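Putative hydrolase (Bacteroides ovatus, PDB 4HBS) is probably a hydrolase of unknown substrate, built as a five-bladed beta-propeller and related in sequence to the beta-fructosidase clan. Local coordinates at residues 16-21 with 38-43; 132-137 with 172-177; 340-345 with 398-403. All blocks are in the same frame, centred on the assembly; numbering follows the deposited sequence.

Interaction 1 (16-21 with 38-43); sequences PQIDSE and FVYKDL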
loop_
_atom_site.group_PDB
_atom_site.type_symbol
_atom_site.label_atom_id
_atom_site.label_comp_id
_atom_site.label_asym_id
_atom_site.label_seq_id
_atom_site.Cartn_x
_atom_site.Cartn_y
_atom_site.Cartn_z
ATOM N N PRO A 16 9.849 -1.960 -25.052
ATOM C CA PRO A 16 8.880 -0.970 -24.561
ATOM C C PRO A 16 9.124 0.422 -25.129
ATOM O O PRO A 16 10.275 0.826 -25.289
ATOM C CB PRO A 16 9.062 -1.026 -23.041
ATOM C CG PRO A 16 10.470 -1.443 -22.839
ATOM C CD PRO A 16 10.792 -2.367 -23.987
ATOM N N GLN A 17 8.033 1.135 -25.476
ATOM C CA GLN A 17 8.100 2.493 -26.027
ATOM C C GLN A 17 7.943 3.458 -24.877
ATOM O O GLN A 17 6.834 3.610 -24.354
ATOM C CB GLN A 17 7.010 2.721 -27.104
ATOM C CG GLN A 17 7.185 1.857 -28.366
ATOM C CD GLN A 17 6.284 0.631 -28.367
ATOM O OE1 GLN A 17 5.064 0.733 -28.560
ATOM N NE2 GLN A 17 6.848 -0.556 -28.145
ATOM N N ILE A 18 9.062 4.063 -24.432
ATOM C CA ILE A 18 9.075 4.974 -23.286
ATOM C C ILE A 18 9.143 6.427 -23.766
ATOM O O ILE A 18 10.069 6.798 -24.475
ATOM C CB ILE A 18 10.255 4.609 -22.297
ATOM C CG1 ILE A 18 9.801 3.539 -21.282
ATOM C CG2 ILE A 18 10.770 5.831 -21.506
ATOM C CD1 ILE A 18 9.523 2.288 -21.811
ATOM N N ASP A 19 8.177 7.249 -23.338
ATOM C CA ASP A 19 8.172 8.687 -23.610
ATOM C C ASP A 19 9.182 9.302 -22.651
ATOM O O ASP A 19 9.186 8.947 -21.473
ATOM C CB ASP A 19 6.752 9.276 -23.389
ATOM C CG ASP A 19 6.505 10.697 -23.894
ATOM O OD1 ASP A 19 7.487 11.454 -24.058
ATOM O OD2 ASP A 19 5.325 11.074 -24.045
ATOM N N SER A 20 10.055 10.186 -23.142
ATOM C CA SER A 20 11.068 10.830 -22.300
ATOM C C SER A 20 10.412 11.702 -21.223
ATOM O O SER A 20 11.002 11.876 -20.152
ATOM C CB SER A 20 12.039 11.654 -23.143
ATOM O OG SER A 20 11.379 12.692 -23.846
ATOM N N GLU A 21 9.171 12.205 -21.487
ATOM C CA GLU A 21 8.385 12.993 -20.526
ATOM C C GLU A 21 8.111 12.190 -19.219
ATOM O O GLU A 21 8.037 12.799 -18.150
ATOM C CB GLU A 21 7.049 13.440 -21.167
ATOM C CG GLU A 21 6.240 14.427 -20.322
ATOM C CD GLU A 21 5.216 13.887 -19.324
ATOM O OE1 GLU A 21 4.910 12.675 -19.360
ATOM O OE2 GLU A 21 4.712 14.693 -18.506
ATOM N N PHE A 38 11.857 -5.411 -18.528
ATOM C CA PHE A 38 12.484 -4.089 -18.414
ATOM C C PHE A 38 11.981 -3.399 -17.170
ATOM O O PHE A 38 10.788 -3.160 -17.055
ATOM C CB PHE A 38 12.207 -3.255 -19.662
ATOM C CG PHE A 38 12.683 -3.962 -20.905
ATOM C CD1 PHE A 38 14.034 -3.979 -21.238
ATOM C CD2 PHE A 38 11.812 -4.745 -21.656
ATOM C CE1 PHE A 38 14.489 -4.687 -22.355
ATOM C CE2 PHE A 38 12.270 -5.451 -22.777
ATOM C CZ PHE A 38 13.609 -5.428 -23.109
ATOM N N VAL A 39 12.892 -3.133 -16.214
ATOM C CA VAL A 39 12.594 -2.480 -14.938
ATOM C C VAL A 39 13.153 -1.072 -14.981
ATOM O O VAL A 39 14.284 -0.873 -15.437
ATOM C CB VAL A 39 13.191 -3.268 -13.750
ATOM C CG1 VAL A 39 12.831 -2.610 -12.425
ATOM C CG2 VAL A 39 12.737 -4.718 -13.759
ATOM N N TYR A 40 12.380 -0.102 -14.475
ATOM C CA TYR A 40 12.768 1.301 -14.465
ATOM C C TYR A 40 12.532 1.936 -13.142
ATOM O O TYR A 40 11.571 1.576 -12.468
ATOM C CB TYR A 40 11.918 2.090 -15.467
ATOM C CG TYR A 40 12.081 1.697 -16.908
ATOM C CD1 TYR A 40 11.363 0.637 -17.444
ATOM C CD2 TYR A 40 12.867 2.451 -17.770
ATOM C CE1 TYR A 40 11.507 0.268 -18.783
ATOM C CE2 TYR A 40 13.000 2.111 -19.118
ATOM C CZ TYR A 40 12.313 1.020 -19.622
ATOM O OH TYR A 40 12.448 0.664 -20.939
ATOM N N LYS A 41 13.329 2.958 -12.813
ATOM C CA LYS A 41 13.095 3.803 -11.656
ATOM C C LYS A 41 12.188 4.930 -12.150
ATOM O O LYS A 41 12.579 5.604 -13.102
ATOM C CB LYS A 41 14.414 4.400 -11.120
ATOM C CG LYS A 41 15.390 3.435 -10.521
ATOM C CD LYS A 41 16.728 4.145 -10.221
ATOM C CE LYS A 41 17.583 3.409 -9.205
ATOM N NZ LYS A 41 19.022 3.354 -9.604
ATOM N N ASP A 42 11.004 5.149 -11.567
ATOM C CA ASP A 42 10.160 6.277 -12.003
ATOM C C ASP A 42 10.668 7.544 -11.271
ATOM O O ASP A 42 10.334 7.754 -10.101
ATOM C CB ASP A 42 8.654 6.007 -11.741
ATOM C CG ASP A 42 7.712 7.006 -12.390
ATOM O OD1 ASP A 42 8.102 8.178 -12.539
ATOM O OD2 ASP A 42 6.584 6.610 -12.749
ATOM N N LEU A 43 11.501 8.372 -11.954
ATOM C CA LEU A 43 12.079 9.562 -11.327
ATOM C C LEU A 43 11.052 10.678 -11.216
ATOM O O LEU A 43 11.201 11.529 -10.336
ATOM C CB LEU A 43 13.321 10.051 -12.065
ATOM C CG LEU A 43 14.424 9.010 -12.359
ATOM C CD1 LEU A 43 15.620 9.681 -12.976
ATOM C CD2 LEU A 43 14.843 8.249 -11.107
#
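Pro16 buries more surface here than any other residue, and it does so by meeting two aromatic side chains of strand 38-42 in two different ways. Its CD sits over one face of the Phe38 ring, 3.9 Å from the ring centroid and 28° off the normal, which meets the definition of a CH-pi contact. The offset leans toward one side of the ring: Pro16 CD comes within 3.5 Å of Phe38 CD2, with Phe38 CE2 almost as near. Pro16 CG, the next atom of the pyrrolidine, approaches the Tyr40 ring near its plane and meets the phenolic end at the edge, CG to Tyr40 OH being 3.5 Å.

Tyr40 has its CG anti to the carbonyl carbon (chi1 -63°), a torsion that carries the ring out from the strand to where both Pro16 and Ile18 can reach its far end. Ile18 and Tyr40 point at each other from opposite directions, and Ile18 CD1 lies 3.8 Å from Tyr40 CZ, an oblique apolar approach. Tyr40 also packs against Phe403 and against Leu24 and Leu26 of strand 24-26, while Pro16 and Ile18 both touch Phe403 as well.

No hydrogen bond joins 16-21 to 38-43. Farther along the loop, Asp19 OD1 accepts from Glu21 N (3.2 Å, 166°), met from above the carboxylate plane, and this Asx turn leads into the 3-10 segment. The contacts describe an N-terminal loop running alongside strand 38-42, in the same direction, on the blade where N-terminal strands pair with the C-terminal strand 399-403, the "velcro" closure of beta-propellers.

Interaction 2 (132-137 with 172-177); sequences RTHIRH and MLWGAV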
loop_
_atom_site.group_PDB
_atom_site.type_symbol
_atom_site.label_atom_id
_atom_site.label_comp_id
_atom_site.label_asym_id
_atom_site.label_seq_id
_atom_site.Cartn_x
_atom_site.Cartn_y
_atom_site.Cartn_z
ATOM N N ARG A 132 -2.714 16.232 11.996
ATOM C CA ARG A 132 -3.280 15.280 12.952
ATOM C C ARG A 132 -3.726 14.004 12.221
ATOM O O ARG A 132 -4.056 14.063 11.036
ATOM C CB ARG A 132 -4.488 15.891 13.652
ATOM C CG ARG A 132 -4.247 17.263 14.216
ATOM C CD ARG A 132 -5.442 17.712 15.007
ATOM N NE ARG A 132 -5.215 19.001 15.659
ATOM C CZ ARG A 132 -5.337 20.194 15.079
ATOM N NH1 ARG A 132 -5.676 20.290 13.799
ATOM N NH2 ARG A 132 -5.117 21.302 15.777
ATOM N N THR A 133 -3.776 12.867 12.936
ATOM C CA THR A 133 -4.232 11.578 12.384
ATOM C C THR A 133 -5.617 11.759 11.673
ATOM O O THR A 133 -6.510 12.408 12.235
ATOM C CB THR A 133 -4.334 10.545 13.525
ATOM O OG1 THR A 133 -3.086 10.446 14.214
ATOM C CG2 THR A 133 -4.779 9.184 13.043
ATOM N N HIS A 134 -5.777 11.216 10.442
ATOM C CA HIS A 134 -7.022 11.366 9.698
ATOM C C HIS A 134 -8.169 10.638 10.404
ATOM O O HIS A 134 -9.198 11.267 10.659
ATOM C CB HIS A 134 -6.882 10.892 8.231
ATOM C CG HIS A 134 -8.180 10.542 7.570
ATOM N ND1 HIS A 134 -9.038 11.515 7.109
ATOM C CD2 HIS A 134 -8.722 9.330 7.317
ATOM C CE1 HIS A 134 -10.067 10.876 6.584
ATOM N NE2 HIS A 134 -9.924 9.557 6.695
ATOM N N ILE A 135 -8.004 9.322 10.712
ATOM C CA ILE A 135 -9.042 8.539 11.380
ATOM C C ILE A 135 -8.429 7.935 12.639
ATOM O O ILE A 135 -7.393 7.265 12.598
ATOM C CB ILE A 135 -9.709 7.501 10.442
ATOM C CG1 ILE A 135 -10.946 6.867 11.111
ATOM C CG2 ILE A 135 -8.746 6.438 9.969
ATOM C CD1 ILE A 135 -11.880 6.175 10.166
ATOM N N ARG A 136 -9.068 8.217 13.762
ATOM C CA ARG A 136 -8.616 7.846 15.091
ATOM C C ARG A 136 -9.333 6.593 15.556
ATOM O O ARG A 136 -10.519 6.437 15.272
ATOM C CB ARG A 136 -8.909 9.029 16.056
ATOM C CG ARG A 136 -7.700 9.555 16.743
ATOM C CD ARG A 136 -7.881 10.941 17.321
ATOM N NE ARG A 136 -8.741 10.970 18.513
ATOM C CZ ARG A 136 -8.388 10.588 19.743
ATOM N NH1 ARG A 136 -7.172 10.116 19.977
ATOM N NH2 ARG A 136 -9.250 10.683 20.747
ATOM N N HIS A 137 -8.652 5.726 16.313
ATOM C CA HIS A 137 -9.302 4.537 16.834
ATOM C C HIS A 137 -10.125 4.873 18.106
ATOM O O HIS A 137 -9.583 5.452 19.057
ATOM C CB HIS A 137 -8.299 3.429 17.151
ATOM C CG HIS A 137 -8.979 2.116 17.310
ATOM N ND1 HIS A 137 -9.682 1.808 18.449
ATOM C CD2 HIS A 137 -9.131 1.115 16.419
ATOM C CE1 HIS A 137 -10.222 0.622 18.226
ATOM N NE2 HIS A 137 -9.914 0.167 17.017
HETATM N N MSE A 172 -13.760 1.896 2.208
HETATM C CA MSE A 172 -12.391 1.553 2.571
HETATM C C MSE A 172 -12.313 0.818 3.896
HETATM O O MSE A 172 -13.065 1.142 4.819
HETATM C CB MSE A 172 -11.586 2.844 2.677
HETATM C CG MSE A 172 -10.203 2.647 3.296
HETATM SE SE MSE A 172 -9.067 4.103 2.986
HETATM C CE MSE A 172 -7.469 3.138 2.942
ATOM N N LEU A 173 -11.344 -0.112 4.019
ATOM C CA LEU A 173 -11.078 -0.805 5.273
ATOM C C LEU A 173 -9.881 -0.159 5.986
ATOM O O LEU A 173 -8.849 0.101 5.366
ATOM C CB LEU A 173 -10.776 -2.296 5.074
ATOM C CG LEU A 173 -11.794 -3.155 4.393
ATOM C CD1 LEU A 173 -11.269 -4.532 4.235
ATOM C CD2 LEU A 173 -13.106 -3.211 5.152
ATOM N N TRP A 174 -10.018 0.060 7.285
ATOM C CA TRP A 174 -8.978 0.582 8.144
ATOM C C TRP A 174 -8.697 -0.518 9.191
ATOM O O TRP A 174 -9.620 -0.938 9.887
ATOM C CB TRP A 174 -9.452 1.893 8.803
ATOM C CG TRP A 174 -9.454 3.091 7.907
ATOM C CD1 TRP A 174 -10.544 3.726 7.398
ATOM C CD2 TRP A 174 -8.310 3.837 7.467
ATOM N NE1 TRP A 174 -10.154 4.820 6.656
ATOM C CE2 TRP A 174 -8.782 4.895 6.661
ATOM C CE3 TRP A 174 -6.927 3.704 7.661
ATOM C CZ2 TRP A 174 -7.912 5.814 6.036
ATOM C CZ3 TRP A 174 -6.069 4.627 7.069
ATOM C CH2 TRP A 174 -6.560 5.639 6.231
ATOM N N GLY A 175 -7.459 -1.000 9.253
ATOM C CA GLY A 175 -7.064 -2.060 10.172
ATOM C C GLY A 175 -6.708 -1.538 11.544
ATOM O O GLY A 175 -5.826 -0.688 11.653
ATOM N N ALA A 176 -7.405 -2.031 12.605
ATOM C CA ALA A 176 -7.183 -1.609 13.999
ATOM C C ALA A 176 -5.907 -2.220 14.521
ATOM O O ALA A 176 -5.780 -3.431 14.466
ATOM C CB ALA A 176 -8.348 -2.033 14.863
ATOM N N VAL A 177 -4.951 -1.405 15.016
ATOM C CA VAL A 177 -3.643 -1.897 15.485
ATOM C C VAL A 177 -3.406 -1.541 16.952
ATOM O O VAL A 177 -3.562 -0.382 17.320
ATOM C CB VAL A 177 -2.544 -1.306 14.586
ATOM C CG1 VAL A 177 -1.163 -1.811 14.988
ATOM C CG2 VAL A 177 -2.839 -1.625 13.124
#
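The Trp174 indole is covered on both faces: Ile135 CG2 lies on one, 3.6 Å above the plane and over its centre, and the selenium of Met172 on the other, offset toward the rim. Strand 169-178 belongs to a four-stranded antiparallel sheet of the five-bladed beta-propeller, and the loop containing 132-137 packs against it. The Ile135 contact is a CH-pi interaction, CG2 standing 3.7 Å from the centroid of the five-membered ring and 15° off its normal. With its CG1 anti to the backbone N (chi1 -171°), Ile135 also sends CD1 to within 3.9 Å of Trp174 CD1, so both branches address the indole.

His134 meets the benzo part obliquely, the planes being 42° apart, and forms neither a stack nor an edge-to-face pair. Tyr196 OH ties the two rings together from the neighbouring strand 187-197, since it is hydrogen-bonded to both His134 NE2 and Trp174 NE1. Farther along the loop, His137 uses ND1 to bond the backbone N of Lys139, and its ring also meets Tyr158 and Phe189. The imidazole meets a small neighbour obliquely: His137 NE2 lies 3.5 Å from Ala176 CB.

Interaction 3 (340-345 with 398-403); sequences TLPEFL and YFYRVF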
loop_
_atom_site.group_PDB
_atom_site.type_symbol
_atom_site.label_atom_id
_atom_site.label_comp_id
_atom_site.label_asym_id
_atom_site.label_seq_id
_atom_site.Cartn_x
_atom_site.Cartn_y
_atom_site.Cartn_z
ATOM N N THR A 340 14.781 -7.519 -8.283
ATOM C CA THR A 340 15.368 -7.321 -6.959
ATOM C C THR A 340 15.477 -5.842 -6.675
ATOM O O THR A 340 16.083 -5.121 -7.458
ATOM C CB THR A 340 16.712 -7.996 -6.886
ATOM O OG1 THR A 340 16.550 -9.351 -7.301
ATOM C CG2 THR A 340 17.285 -7.967 -5.495
ATOM N N LEU A 341 14.902 -5.383 -5.562
ATOM C CA LEU A 341 14.903 -3.966 -5.211
ATOM C C LEU A 341 16.289 -3.509 -4.824
ATOM O O LEU A 341 17.046 -4.312 -4.295
ATOM C CB LEU A 341 13.918 -3.693 -4.076
ATOM C CG LEU A 341 12.456 -3.848 -4.481
ATOM C CD1 LEU A 341 11.572 -4.167 -3.288
ATOM C CD2 LEU A 341 11.975 -2.621 -5.196
ATOM N N PRO A 342 16.655 -2.232 -5.077
ATOM C CA PRO A 342 18.017 -1.778 -4.754
ATOM C C PRO A 342 18.448 -1.966 -3.309
ATOM O O PRO A 342 17.637 -1.893 -2.390
ATOM C CB PRO A 342 17.986 -0.289 -5.089
ATOM C CG PRO A 342 16.904 -0.132 -6.063
ATOM C CD PRO A 342 15.880 -1.167 -5.742
ATOM N N GLU A 343 19.757 -2.172 -3.121
ATOM C CA GLU A 343 20.384 -2.317 -1.808
ATOM C C GLU A 343 20.661 -0.901 -1.211
ATOM O O GLU A 343 20.701 -0.742 0.016
ATOM C CB GLU A 343 21.682 -3.123 -1.995
ATOM C CG GLU A 343 22.400 -3.570 -0.731
ATOM C CD GLU A 343 23.793 -4.104 -1.013
ATOM O OE1 GLU A 343 24.038 -4.552 -2.159
ATOM O OE2 GLU A 343 24.647 -4.064 -0.095
ATOM N N PHE A 344 20.813 0.126 -2.104
ATOM C CA PHE A 344 21.107 1.524 -1.755
ATOM C C PHE A 344 20.054 2.491 -2.294
ATOM O O PHE A 344 19.561 2.295 -3.407
ATOM C CB PHE A 344 22.444 1.900 -2.369
ATOM C CG PHE A 344 23.564 1.014 -1.930
ATOM C CD1 PHE A 344 24.280 1.297 -0.779
ATOM C CD2 PHE A 344 23.892 -0.126 -2.651
ATOM C CE1 PHE A 344 25.347 0.488 -0.386
ATOM C CE2 PHE A 344 24.932 -0.959 -2.237
ATOM C CZ PHE A 344 25.661 -0.642 -1.112
ATOM N N LEU A 345 19.739 3.554 -1.522
ATOM C CA LEU A 345 18.770 4.582 -1.931
ATOM C C LEU A 345 19.464 5.753 -2.608
ATOM O O LEU A 345 20.558 6.119 -2.200
ATOM C CB LEU A 345 18.001 5.111 -0.716
ATOM C CG LEU A 345 17.296 4.094 0.136
ATOM C CD1 LEU A 345 16.679 4.748 1.339
ATOM C CD2 LEU A 345 16.261 3.332 -0.658
ATOM N N TYR A 398 9.529 4.929 -3.003
ATOM C CA TYR A 398 10.341 4.980 -4.209
ATOM C C TYR A 398 9.554 4.187 -5.232
ATOM O O TYR A 398 9.007 3.144 -4.875
ATOM C CB TYR A 398 11.742 4.431 -3.943
ATOM C CG TYR A 398 12.600 5.425 -3.199
ATOM C CD1 TYR A 398 13.079 6.573 -3.829
ATOM C CD2 TYR A 398 12.910 5.244 -1.853
ATOM C CE1 TYR A 398 13.891 7.486 -3.157
ATOM C CE2 TYR A 398 13.713 6.160 -1.166
ATOM C CZ TYR A 398 14.221 7.265 -1.833
ATOM O OH TYR A 398 15.002 8.184 -1.181
ATOM N N PHE A 399 9.395 4.723 -6.450
ATOM C CA PHE A 399 8.558 4.121 -7.477
ATOM C C PHE A 399 9.358 3.421 -8.593
ATOM O O PHE A 399 10.458 3.851 -8.958
ATOM C CB PHE A 399 7.655 5.200 -8.070
ATOM C CG PHE A 399 6.722 5.778 -7.035
ATOM C CD1 PHE A 399 7.152 6.781 -6.169
ATOM C CD2 PHE A 399 5.445 5.265 -6.864
ATOM C CE1 PHE A 399 6.296 7.317 -5.217
ATOM C CE2 PHE A 399 4.595 5.787 -5.887
ATOM C CZ PHE A 399 5.026 6.816 -5.079
ATOM N N TYR A 400 8.778 2.323 -9.119
ATOM C CA TYR A 400 9.347 1.525 -10.211
ATOM C C TYR A 400 8.273 1.172 -11.223
ATOM O O TYR A 400 7.117 1.067 -10.858
ATOM C CB TYR A 400 9.973 0.209 -9.677
ATOM C CG TYR A 400 11.007 0.432 -8.606
ATOM C CD1 TYR A 400 10.633 0.651 -7.285
ATOM C CD2 TYR A 400 12.361 0.470 -8.916
ATOM C CE1 TYR A 400 11.579 0.906 -6.301
ATOM C CE2 TYR A 400 13.317 0.752 -7.942
ATOM C CZ TYR A 400 12.922 0.961 -6.633
ATOM O OH TYR A 400 13.864 1.265 -5.683
ATOM N N ARG A 401 8.654 0.960 -12.478
ATOM C CA ARG A 401 7.748 0.496 -13.536
ATOM C C ARG A 401 8.388 -0.731 -14.174
ATOM O O ARG A 401 9.598 -0.712 -14.437
ATOM C CB ARG A 401 7.480 1.577 -14.581
ATOM C CG ARG A 401 6.939 2.865 -13.989
ATOM C CD ARG A 401 5.797 3.465 -14.781
ATOM N NE ARG A 401 5.248 4.630 -14.077
ATOM C CZ ARG A 401 4.033 5.151 -14.256
ATOM N NH1 ARG A 401 3.195 4.623 -15.147
ATOM N NH2 ARG A 401 3.647 6.207 -13.549
ATOM N N VAL A 402 7.615 -1.814 -14.340
ATOM C CA VAL A 402 8.089 -3.053 -14.948
ATOM C C VAL A 402 7.346 -3.218 -16.251
ATOM O O VAL A 402 6.121 -3.354 -16.241
ATOM C CB VAL A 402 7.903 -4.293 -14.030
ATOM C CG1 VAL A 402 8.603 -5.517 -14.611
ATOM C CG2 VAL A 402 8.400 -4.019 -12.614
ATOM N N PHE A 403 8.071 -3.186 -17.377
ATOM C CA PHE A 403 7.476 -3.395 -18.698
ATOM C C PHE A 403 7.785 -4.799 -19.175
ATOM O O PHE A 403 8.889 -5.309 -18.946
ATOM C CB PHE A 403 7.995 -2.388 -19.703
ATOM C CG PHE A 403 7.530 -0.985 -19.438
ATOM C CD1 PHE A 403 8.104 -0.228 -18.427
ATOM C CD2 PHE A 403 6.579 -0.385 -20.255
ATOM C CE1 PHE A 403 7.705 1.084 -18.208
ATOM C CE2 PHE A 403 6.180 0.928 -20.036
ATOM C CZ PHE A 403 6.739 1.653 -19.009
#
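Tyr400 reaches from strand 399-403 toward Leu341 and Pro342 of the loop that follows strand 333-340, and its successive atoms record the contact. At CB, a chi1 of -55° sets the ring beside the backbone N and pointing away from the carbonyl, which directs it from the strand toward the loop. CB and CG lie beyond 4.2 Å from the loop segment. Along one side of the ring, Tyr400 CD1 is 4.1 Å from Leu341 CD2, and the next atom, CE1, is nearer to the same methyl at 3.7 Å. That methyl sits over one face, offset toward the rim: Leu341 CD2 is 4.1 Å from the ring centroid and 26° off the normal, a CH-pi contact. On the other side, Tyr400 CE2 lies 3.9 Å from Pro342 CD. At CZ the two neighbours converge, Pro342 CD at 3.8 Å and Leu341 CD2 slightly farther. The tip ends against the proline, whose adjacent CD and CG both lie against Tyr400 OH.

A glycine in place of Tyr400 would probably leave the Leu341 methyl and the Pro342 ring without their aromatic partner and open a gap between loop and strand.

A second apolar contact adds to the first: Leu345 CD2 lies 3.8 Å from Tyr398 CE2, the two side chains crossing at about a right angle. The hydroxyl of Tyr398 is hydrogen-bonded to Asp393 O, and Leu341 also packs on Val356 and Val359. This is the junction of adjacent beta-propeller blades: 340-345 leaves strand 333-340, outermost in its sheet, and Leu341 and Pro342 pack on strand 399-403 of the following blade, which 356-361 opens and the N-terminal strands 38-42 and 24-26 complete.

Interactions 1 and 3 lie on the same side of the chain's centre, their own centres about 12 Å apart, and share one antiparallel sheet: strands 38-42 and 399-403 are neighbours in it, joined by backbone hydrogen bonds and by the Asp42-Arg401 salt bridge. Interaction 2 packs a loop on another sheet, on the opposite side of the centre, its own centre about 35 Å from that of interaction 1, and touches neither. Burial separates them too: interactions 2 and 3 are buried, whereas interaction 1 is only partly so. All three rest on apolar and CH-pi contacts without direct hydrogen bonds, yet interaction 2 adds a polar link through a third strand, while the other two are chiefly apolar.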